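Local coordinates for periplasmic binding protein (Sulfurospirillum deleyianum, PDB 4PAG) that probably captures a small solute in the periplasm for delivery to an ABC transporter, and holds a histidine in its pocket in this crystal, at residues Ile14-His19 and Gly135-Lys140; His204-Asn209 and Gly213-Ser218; Asp299-Phe304 and Val311-Glu316. One frame throughout, in Å; residues are numbered along the deposited sequence. Where two conformers were deposited one is given.

Contact 1: Ile14-His19 and Gly135-Lys140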
loop_
_atom_site.group_PDB
_atom_site.type_symbol
_atom_site.label_atom_id
_atom_site.label_comp_id
_atom_site.label_asym_id
_atom_site.label_seq_id
_atom_site.Cartn_x
_atom_site.Cartn_y
_atom_site.Cartn_z
ATOM N N ILE A 14 15.039 6.588 23.130
ATOM C CA ILE A 14 15.874 7.670 22.603
ATOM C C ILE A 14 15.094 8.976 22.645
ATOM O O ILE A 14 13.866 8.967 22.595
ATOM C CB ILE A 14 16.355 7.395 21.159
ATOM C CG1 ILE A 14 15.171 7.204 20.197
ATOM C CG2 ILE A 14 17.255 6.167 21.132
ATOM C CD1 ILE A 14 15.533 7.399 18.741
ATOM N N VAL A 15 15.809 10.091 22.743
ATOM C CA VAL A 15 15.183 11.406 22.790
ATOM C C VAL A 15 15.398 12.121 21.466
ATOM O O VAL A 15 16.534 12.380 21.078
ATOM C CB VAL A 15 15.761 12.265 23.934
ATOM C CG1 VAL A 15 15.143 13.657 23.928
ATOM C CG2 VAL A 15 15.523 11.582 25.272
ATOM N N LEU A 16 14.305 12.434 20.773
ATOM C CA LEU A 16 14.375 13.188 19.532
ATOM C C LEU A 16 14.368 14.688 19.802
ATOM O O LEU A 16 13.924 15.128 20.864
ATOM C CB LEU A 16 13.186 12.849 18.628
ATOM C CG LEU A 16 13.048 11.394 18.197
ATOM C CD1 LEU A 16 11.847 11.243 17.273
ATOM C CD2 LEU A 16 14.315 10.915 17.510
ATOM N N PRO A 17 14.846 15.482 18.827
ATOM C CA PRO A 17 14.679 16.933 18.876
ATOM C C PRO A 17 13.214 17.351 18.966
ATOM O O PRO A 17 12.315 16.620 18.509
ATOM C CB PRO A 17 15.267 17.403 17.544
ATOM C CG PRO A 17 16.208 16.330 17.138
ATOM C CD PRO A 17 15.638 15.054 17.662
ATOM N N GLU A 18 12.990 18.527 19.544
ATOM C CA GLU A 18 11.654 19.092 19.678
ATOM C C GLU A 18 10.981 19.190 18.311
ATOM O O GLU A 18 9.828 18.774 18.149
ATOM C CB GLU A 18 11.731 20.475 20.334
ATOM C CG GLU A 18 10.392 21.085 20.720
ATOM C CD GLU A 18 9.619 20.249 21.731
ATOM O OE1 GLU A 18 10.246 19.586 22.585
ATOM O OE2 GLU A 18 8.376 20.263 21.672
ATOM N N HIS A 19 11.712 19.719 17.330
ATOM C CA HIS A 19 11.182 19.880 15.977
ATOM C C HIS A 19 11.956 19.058 14.955
ATOM O O HIS A 19 13.155 19.239 14.772
ATOM C CB HIS A 19 11.192 21.354 15.585
ATOM C CG HIS A 19 10.306 22.198 16.445
ATOM N ND1 HIS A 19 10.799 23.096 17.368
ATOM C CD2 HIS A 19 8.957 22.259 16.544
ATOM C CE1 HIS A 19 9.791 23.686 17.985
ATOM N NE2 HIS A 19 8.663 23.195 17.504
ATOM N N GLY A 135 2.326 11.349 13.900
ATOM C CA GLY A 135 1.944 12.710 14.280
ATOM C C GLY A 135 2.690 13.231 15.501
ATOM O O GLY A 135 3.118 14.387 15.515
ATOM N N ARG A 136 2.848 12.387 16.518
ATOM C CA ARG A 136 3.603 12.765 17.721
ATOM C C ARG A 136 5.075 12.964 17.374
ATOM O O ARG A 136 5.676 13.957 17.768
ATOM C CB ARG A 136 3.457 11.713 18.828
ATOM C CG ARG A 136 2.060 11.636 19.431
ATOM C CD ARG A 136 1.897 10.467 20.398
ATOM N NE ARG A 136 0.560 9.888 20.289
ATOM C CZ ARG A 136 0.306 8.635 19.926
ATOM N NH1 ARG A 136 1.296 7.797 19.666
ATOM N NH2 ARG A 136 -0.946 8.214 19.850
ATOM N N VAL A 137 5.642 12.023 16.622
ATOM C CA VAL A 137 7.035 12.124 16.165
ATOM C C VAL A 137 7.300 13.437 15.419
ATOM O O VAL A 137 8.219 14.190 15.768
ATOM C CB VAL A 137 7.432 10.921 15.271
ATOM C CG1 VAL A 137 8.816 11.121 14.670
ATOM C CG2 VAL A 137 7.393 9.624 16.070
HETATM N N MSE A 138 6.459 13.723 14.430
HETATM C CA MSE A 138 6.642 14.866 13.554
HETATM C C MSE A 138 6.064 16.173 14.087
HETATM O O MSE A 138 6.219 17.202 13.453
HETATM C CB MSE A 138 5.970 14.514 12.210
HETATM C CG MSE A 138 6.644 13.356 11.476
HETATM SE SE MSE A 138 5.691 12.860 9.816
HETATM C CE MSE A 138 6.086 14.543 8.859
ATOM N N GLN A 139 5.389 16.143 15.235
ATOM C CA GLN A 139 4.639 17.298 15.756
ATOM C C GLN A 139 3.617 17.801 14.735
ATOM O O GLN A 139 3.485 19.007 14.518
ATOM C CB GLN A 139 5.580 18.437 16.167
ATOM C CG GLN A 139 6.658 18.052 17.172
ATOM C CD GLN A 139 6.203 18.192 18.605
ATOM O OE1 GLN A 139 5.072 17.840 18.941
ATOM N NE2 GLN A 139 7.081 18.709 19.465
ATOM N N LYS A 140 2.917 16.858 14.110
ATOM C CA LYS A 140 1.853 17.132 13.150
ATOM C C LYS A 140 0.610 16.368 13.620
ATOM O O LYS A 140 -0.032 15.620 12.855
ATOM C CB LYS A 140 2.275 16.666 11.753
ATOM C CG LYS A 140 3.416 17.461 11.129
ATOM C CD LYS A 140 3.054 18.912 10.833
ATOM C CE LYS A 140 1.825 19.012 9.948
ATOM N NZ LYS A 140 1.659 20.368 9.367
#
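The side-chain amide of Q139 reaches across to the backbone of E18, NE2 of Q139 donating to E18 O at 3.0 Å with an N-H...O angle of 156°. Q139, with positive phi, follows helix 127-138 in a Schellman motif, in which K140 N bonds back to G135 O at 2.8 Å. The general lesson is that a helix end can turn a side chain outward to catch a passing segment, here the one that leaves strand 13-15. A bend at chi2 (-88°) swings the amide toward E18, whose carbonyl oxygen lies close to the amide plane. The carboxylate of E18 also approaches, OE2 standing 3.0 Å from Q139 NE2, with the two flat groups turned 53° apart. With an alanine here the amide is gone, and E18 O would probably lose this donor, so that the loop after the strand could shift against the helix end. R4 reinforces the junction, its guanidinium donating to P17 O on one segment and to R136 O and V137 O on the other. On the buried side F6 touches both L16 and V137, and between these two the meeting point is a methyl pair, L16 CD1 at 4.0 Å from V137 CG1.

Contact 2: His204-Asn209 and Gly213-Ser218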
loop_
_atom_site.group_PDB
_atom_site.type_symbol
_atom_site.label_atom_id
_atom_site.label_comp_id
_atom_site.label_asym_id
_atom_site.label_seq_id
_atom_site.Cartn_x
_atom_site.Cartn_y
_atom_site.Cartn_z
ATOM N N HIS A 204 -4.575 -19.062 -4.054
ATOM C CA HIS A 204 -3.256 -19.675 -3.899
ATOM C C HIS A 204 -2.855 -19.675 -2.411
ATOM O O HIS A 204 -2.615 -18.617 -1.814
ATOM C CB HIS A 204 -2.232 -18.926 -4.759
ATOM C CG HIS A 204 -0.907 -19.611 -4.889
ATOM N ND1 HIS A 204 -0.736 -20.799 -5.569
ATOM C CD2 HIS A 204 0.321 -19.249 -4.448
ATOM C CE1 HIS A 204 0.540 -21.149 -5.524
ATOM N NE2 HIS A 204 1.203 -20.225 -4.847
ATOM N N LYS A 205 -2.791 -20.870 -1.827
ATOM C CA LYS A 205 -2.631 -21.041 -0.380
ATOM C C LYS A 205 -1.181 -21.337 0.004
ATOM O O LYS A 205 -0.645 -22.389 -0.334
ATOM C CB LYS A 205 -3.531 -22.171 0.132
ATOM C CG LYS A 205 -4.992 -22.071 -0.288
ATOM C CD LYS A 205 -5.631 -20.793 0.225
ATOM C CE LYS A 205 -7.146 -20.846 0.181
ATOM N NZ LYS A 205 -7.716 -19.529 0.592
ATOM N N CYS A 206 -0.557 -20.402 0.709
ATOM C CA CYS A 206 0.806 -20.576 1.243
ATOM C C CYS A 206 1.124 -19.379 2.130
ATOM O O CYS A 206 0.272 -18.505 2.314
ATOM C CB CYS A 206 1.862 -20.703 0.126
ATOM S SG CYS A 206 1.706 -19.544 -1.265
ATOM N N VAL A 207 2.334 -19.352 2.686
ATOM C CA VAL A 207 2.819 -18.211 3.466
ATOM C C VAL A 207 4.025 -17.607 2.752
ATOM O O VAL A 207 4.981 -18.303 2.405
ATOM C CB VAL A 207 3.211 -18.610 4.912
ATOM C CG1 VAL A 207 3.733 -17.404 5.687
ATOM C CG2 VAL A 207 2.016 -19.200 5.644
ATOM N N GLN A 208 3.978 -16.297 2.553
ATOM C CA GLN A 208 5.075 -15.556 1.936
ATOM C C GLN A 208 6.409 -15.829 2.629
ATOM O O GLN A 208 6.510 -15.718 3.846
ATOM C CB GLN A 208 4.770 -14.067 2.031
ATOM C CG GLN A 208 5.867 -13.142 1.530
ATOM C CD GLN A 208 5.568 -11.688 1.835
ATOM O OE1 GLN A 208 4.663 -11.375 2.615
ATOM N NE2 GLN A 208 6.340 -10.786 1.223
ATOM N N ASN A 209 7.433 -16.161 1.851
ATOM C CA ASN A 209 8.770 -16.382 2.410
ATOM C C ASN A 209 9.884 -15.645 1.683
ATOM O O ASN A 209 11.052 -15.938 1.896
ATOM C CB ASN A 209 9.070 -17.886 2.485
ATOM C CG ASN A 209 9.322 -18.511 1.129
ATOM O OD1 ASN A 209 8.909 -17.989 0.093
ATOM N ND2 ASN A 209 10.002 -19.648 1.130
ATOM N N GLY A 213 7.701 -11.654 -3.003
ATOM C CA GLY A 213 6.563 -12.531 -3.286
ATOM C C GLY A 213 6.643 -13.067 -4.705
ATOM O O GLY A 213 7.612 -13.717 -5.061
ATOM N N LEU A 214 5.634 -12.778 -5.523
ATOM C CA LEU A 214 5.600 -13.216 -6.924
ATOM C C LEU A 214 5.768 -14.740 -7.080
ATOM O O LEU A 214 6.681 -15.223 -7.737
ATOM C CB LEU A 214 6.623 -12.431 -7.760
ATOM C CG LEU A 214 6.432 -10.906 -7.758
ATOM C CD1 LEU A 214 7.608 -10.205 -8.437
ATOM C CD2 LEU A 214 5.108 -10.482 -8.397
ATOM N N GLN A 215 4.851 -15.479 -6.463
ATOM C CA GLN A 215 4.806 -16.938 -6.548
ATOM C C GLN A 215 4.497 -17.301 -7.985
ATOM O O GLN A 215 3.657 -16.654 -8.602
ATOM C CB GLN A 215 3.705 -17.500 -5.644
ATOM C CG GLN A 215 3.668 -16.946 -4.215
ATOM C CD GLN A 215 4.995 -17.040 -3.495
ATOM O OE1 GLN A 215 5.515 -16.035 -2.972
ATOM N NE2 GLN A 215 5.555 -18.249 -3.449
ATOM N N GLU A 216 5.159 -18.325 -8.518
ATOM C CA GLU A 216 4.919 -18.752 -9.902
ATOM C C GLU A 216 3.746 -19.723 -9.972
ATOM O O GLU A 216 3.710 -20.699 -9.233
ATOM C CB GLU A 216 6.149 -19.442 -10.486
ATOM C CG GLU A 216 7.434 -18.617 -10.443
ATOM C CD GLU A 216 7.485 -17.505 -11.475
ATOM O OE1 GLU A 216 6.576 -17.405 -12.333
ATOM O OE2 GLU A 216 8.454 -16.723 -11.432
ATOM N N VAL A 217 2.817 -19.459 -10.886
ATOM C CA VAL A 217 1.649 -20.308 -11.096
ATOM C C VAL A 217 1.435 -20.484 -12.607
ATOM O O VAL A 217 1.619 -19.545 -13.374
ATOM C CB VAL A 217 0.398 -19.710 -10.407
ATOM C CG1 VAL A 217 -0.004 -18.389 -11.028
ATOM C CG2 VAL A 217 -0.770 -20.673 -10.447
ATOM N N SER A 218 1.084 -21.691 -13.031
ATOM C CA SER A 218 0.820 -21.957 -14.449
ATOM C C SER A 218 -0.602 -21.564 -14.849
ATOM O O SER A 218 -1.488 -21.444 -13.997
ATOM C CB SER A 218 1.032 -23.433 -14.763
ATOM O OG SER A 218 -0.019 -24.211 -14.214
HETATM O O HOH W 1 3.837 -20.428 -4.137
HETATM O O HOH W 2 7.229 -15.597 -1.218
#
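H204 and Q215 make the close part of this contact, and two waters make the loose part. H204 NE2 lies 3.8 Å from Q215 CB, and H204 CD2 is 4.0 Å from the same methylene. The two side chains cross at about a right angle, with ring and amide planes 26° apart. The chi1 of H204 (-169°) puts CG opposite the backbone N and brings the ring up to strand 215-216. ND1 of H204 and the hydroxyl of Y225 share a hydrogen bond, which restrains the turn of the ring. C206 adds a lighter touch, its SG standing 4.4 Å from Q215 CG; the same sulfur forms the disulfide with C186.

Beyond the methylenes, direct contact gives way to water. One water sits at the ring edge, in plane, 2.7 Å from H204 NE2, and accepts a hydrogen bond from Q215 NE2. A second water accepts from the backbone N of N209 and donates to Q215 OE1. Both ends of one amide are thus tied to the facing loop through solvent, with no direct hydrogen bond between the two segments. The example illustrates how one side chain can meet a facing loop by its methylenes directly and by its polar end through water. As a whole the arrangement is a surface loop, joined by a disulfide to the segment after strand 183-184 and laid over a short two-stranded antiparallel sheet, in which strand 215-216 pairs with 183-184.

Contact 3: Asp299-Phe304 and Val311-Glu316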
loop_
_atom_site.group_PDB
_atom_site.type_symbol
_atom_site.label_atom_id
_atom_site.label_comp_id
_atom_site.label_asym_id
_atom_site.label_seq_id
_atom_site.Cartn_x
_atom_site.Cartn_y
_atom_site.Cartn_z
ATOM N N ASP A 299 -18.006 7.790 -3.840
ATOM C CA ASP A 299 -18.024 8.804 -2.776
ATOM C C ASP A 299 -16.889 8.616 -1.765
ATOM O O ASP A 299 -16.342 9.589 -1.262
ATOM C CB ASP A 299 -19.373 8.809 -2.054
ATOM C CG ASP A 299 -20.509 9.296 -2.936
ATOM O OD1 ASP A 299 -20.248 9.806 -4.051
ATOM O OD2 ASP A 299 -21.676 9.177 -2.505
ATOM N N LYS A 300 -16.554 7.368 -1.456
ATOM C CA LYS A 300 -15.373 7.080 -0.626
ATOM C C LYS A 300 -14.073 7.546 -1.288
ATOM O O LYS A 300 -13.212 8.126 -0.628
ATOM C CB LYS A 300 -15.287 5.594 -0.301
ATOM C CG LYS A 300 -16.363 5.149 0.667
ATOM C CD LYS A 300 -16.021 3.835 1.346
ATOM C CE LYS A 300 -16.865 3.626 2.590
ATOM N NZ LYS A 300 -16.446 4.528 3.696
ATOM N N VAL A 301 -13.941 7.312 -2.589
ATOM C CA VAL A 301 -12.773 7.800 -3.323
ATOM C C VAL A 301 -12.678 9.320 -3.187
ATOM O O VAL A 301 -11.615 9.858 -2.873
ATOM C CB VAL A 301 -12.799 7.401 -4.823
ATOM C CG1 VAL A 301 -11.560 7.921 -5.541
ATOM C CG2 VAL A 301 -12.886 5.889 -4.990
ATOM N N LYS A 302 -13.797 10.010 -3.404
ATOM C CA LYS A 302 -13.806 11.472 -3.366
ATOM C C LYS A 302 -13.404 12.004 -1.998
ATOM O O LYS A 302 -12.559 12.891 -1.917
ATOM C CB LYS A 302 -15.171 12.044 -3.797
ATOM C CG LYS A 302 -15.355 12.101 -5.303
ATOM C CD LYS A 302 -16.799 12.450 -5.669
ATOM C CE LYS A 302 -16.971 12.731 -7.153
ATOM N NZ LYS A 302 -17.060 14.185 -7.469
ATOM N N ALA A 303 -13.986 11.446 -0.935
ATOM C CA ALA A 303 -13.675 11.878 0.433
ATOM C C ALA A 303 -12.226 11.569 0.807
ATOM O O ALA A 303 -11.545 12.385 1.417
ATOM C CB ALA A 303 -14.617 11.222 1.432
ATOM N N PHE A 304 -11.761 10.388 0.431
ATOM C CA PHE A 304 -10.396 9.975 0.734
ATOM C C PHE A 304 -9.371 10.892 0.046
ATOM O O PHE A 304 -8.421 11.372 0.681
ATOM C CB PHE A 304 -10.200 8.511 0.347
ATOM C CG PHE A 304 -8.861 7.957 0.721
ATOM C CD1 PHE A 304 -7.797 8.060 -0.153
ATOM C CD2 PHE A 304 -8.664 7.332 1.946
ATOM C CE1 PHE A 304 -6.560 7.557 0.177
ATOM C CE2 PHE A 304 -7.425 6.820 2.283
ATOM C CZ PHE A 304 -6.373 6.935 1.394
ATOM N N VAL A 311 -7.183 16.961 -2.946
ATOM C CA VAL A 311 -7.546 16.979 -4.360
ATOM C C VAL A 311 -9.033 16.694 -4.535
ATOM O O VAL A 311 -9.555 15.733 -3.973
ATOM C CB VAL A 311 -6.729 15.946 -5.152
ATOM C CG1 VAL A 311 -7.246 15.820 -6.578
ATOM C CG2 VAL A 311 -5.258 16.341 -5.159
ATOM N N GLU A 312 -9.697 17.542 -5.317
ATOM C CA GLU A 312 -11.109 17.374 -5.662
ATOM C C GLU A 312 -11.190 16.627 -6.966
ATOM O O GLU A 312 -10.522 16.991 -7.926
ATOM C CB GLU A 312 -11.770 18.732 -5.861
ATOM C CG GLU A 312 -11.807 19.577 -4.609
ATOM C CD GLU A 312 -12.855 19.100 -3.630
ATOM O OE1 GLU A 312 -13.784 18.366 -4.047
ATOM O OE2 GLU A 312 -12.749 19.471 -2.446
ATOM N N LEU A 313 -12.022 15.598 -7.011
ATOM C CA LEU A 313 -12.152 14.775 -8.195
ATOM C C LEU A 313 -13.502 15.005 -8.851
ATOM O O LEU A 313 -14.541 14.912 -8.195
ATOM C CB LEU A 313 -11.995 13.301 -7.815
ATOM C CG LEU A 313 -10.615 12.902 -7.283
ATOM C CD1 LEU A 313 -10.676 11.510 -6.682
ATOM C CD2 LEU A 313 -9.575 12.958 -8.396
ATOM N N SER A 314 -13.481 15.319 -10.142
ATOM C CA SER A 314 -14.699 15.397 -10.944
ATOM C C SER A 314 -15.165 13.989 -11.299
ATOM O O SER A 314 -14.421 13.025 -11.135
ATOM C CB SER A 314 -14.428 16.158 -12.236
ATOM O OG SER A 314 -13.577 15.411 -13.090
ATOM N N ASN A 315 -16.385 13.869 -11.814
ATOM C CA ASN A 315 -16.863 12.576 -12.293
ATOM C C ASN A 315 -16.031 12.072 -13.474
ATOM O O ASN A 315 -15.802 10.871 -13.607
ATOM C CB ASN A 315 -18.356 12.632 -12.644
ATOM C CG ASN A 315 -19.244 12.759 -11.407
ATOM O OD1 ASN A 315 -18.828 12.461 -10.286
ATOM N ND2 ASN A 315 -20.475 13.203 -11.610
ATOM N N GLU A 316 -15.552 12.987 -14.311
ATOM C CA GLU A 316 -14.670 12.605 -15.405
ATOM C C GLU A 316 -13.317 12.100 -14.883
ATOM O O GLU A 316 -12.764 11.151 -15.434
ATOM C CB GLU A 316 -14.482 13.764 -16.390
ATOM C CG GLU A 316 -13.778 13.383 -17.689
ATOM C CD GLU A 316 -14.474 12.263 -18.456
ATOM O OE1 GLU A 316 -15.722 12.173 -18.414
ATOM O OE2 GLU A 316 -13.769 11.468 -19.109
HETATM O O HOH W 3 -11.830 14.329 -4.040
#
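K302 NZ donates to the backbone oxygen of L313 at 2.7 Å, approaching nearly in line with the carbonyl (C=O...N angle 161°). The chain of K302 runs extended from the helix until a turn at chi4 (-102°) brings the ammonium onto that oxygen. On the way CE of K302 passes 3.7 Å from N315 OD1, while the two side chains cross at about a right angle. One residue earlier, V301 CG1 meets L313 CD1 at 3.9 Å, so L313 is held at its backbone oxygen by K302 and at its CD1 methyl by V301.

A water forms the next layer: it is hydrogen-bonded to K302 O and to V311 O, each at 2.7 Å, and receives a weak bond from L313 N. Farther out, V301 and L313 both pack on F322, and V301 and K302 both touch L318, which seats helix 315-322 against helix 297-309. S314 takes the N-cap position, its OG accepting from D317 N and capping the first turn of the second helix. On another side of helix 297-309, K300 forms a salt bridge with E157 of helix 141-163. The principle at work is that a lysine on a helix can hold the returning chain by bonding to its backbone. The result is a helix-loop-helix unit with an N-capped second helix, near the C-terminal end of this periplasmic binding protein.

The three contacts lie far apart and meet only through the fold. The centres of contacts 1 and 2 are about 39 Å apart, on opposite sides of the chain's centre; contact 3 lies about 32 Å from contact 1 and about 34 Å from contact 2, centre to centre. Nearest atoms of contacts 1 and 3 are still about 15 Å apart, yet helix 141-163, which starts just after contact 1, carries E157 to K300 of contact 3. Contact 3 is also tied to the histidine pocket: the side chain of V301 is about 10 Å from the bound histidine, and helix 315-322, which it helps to seat, supplies the pocket residues Y321 and F322.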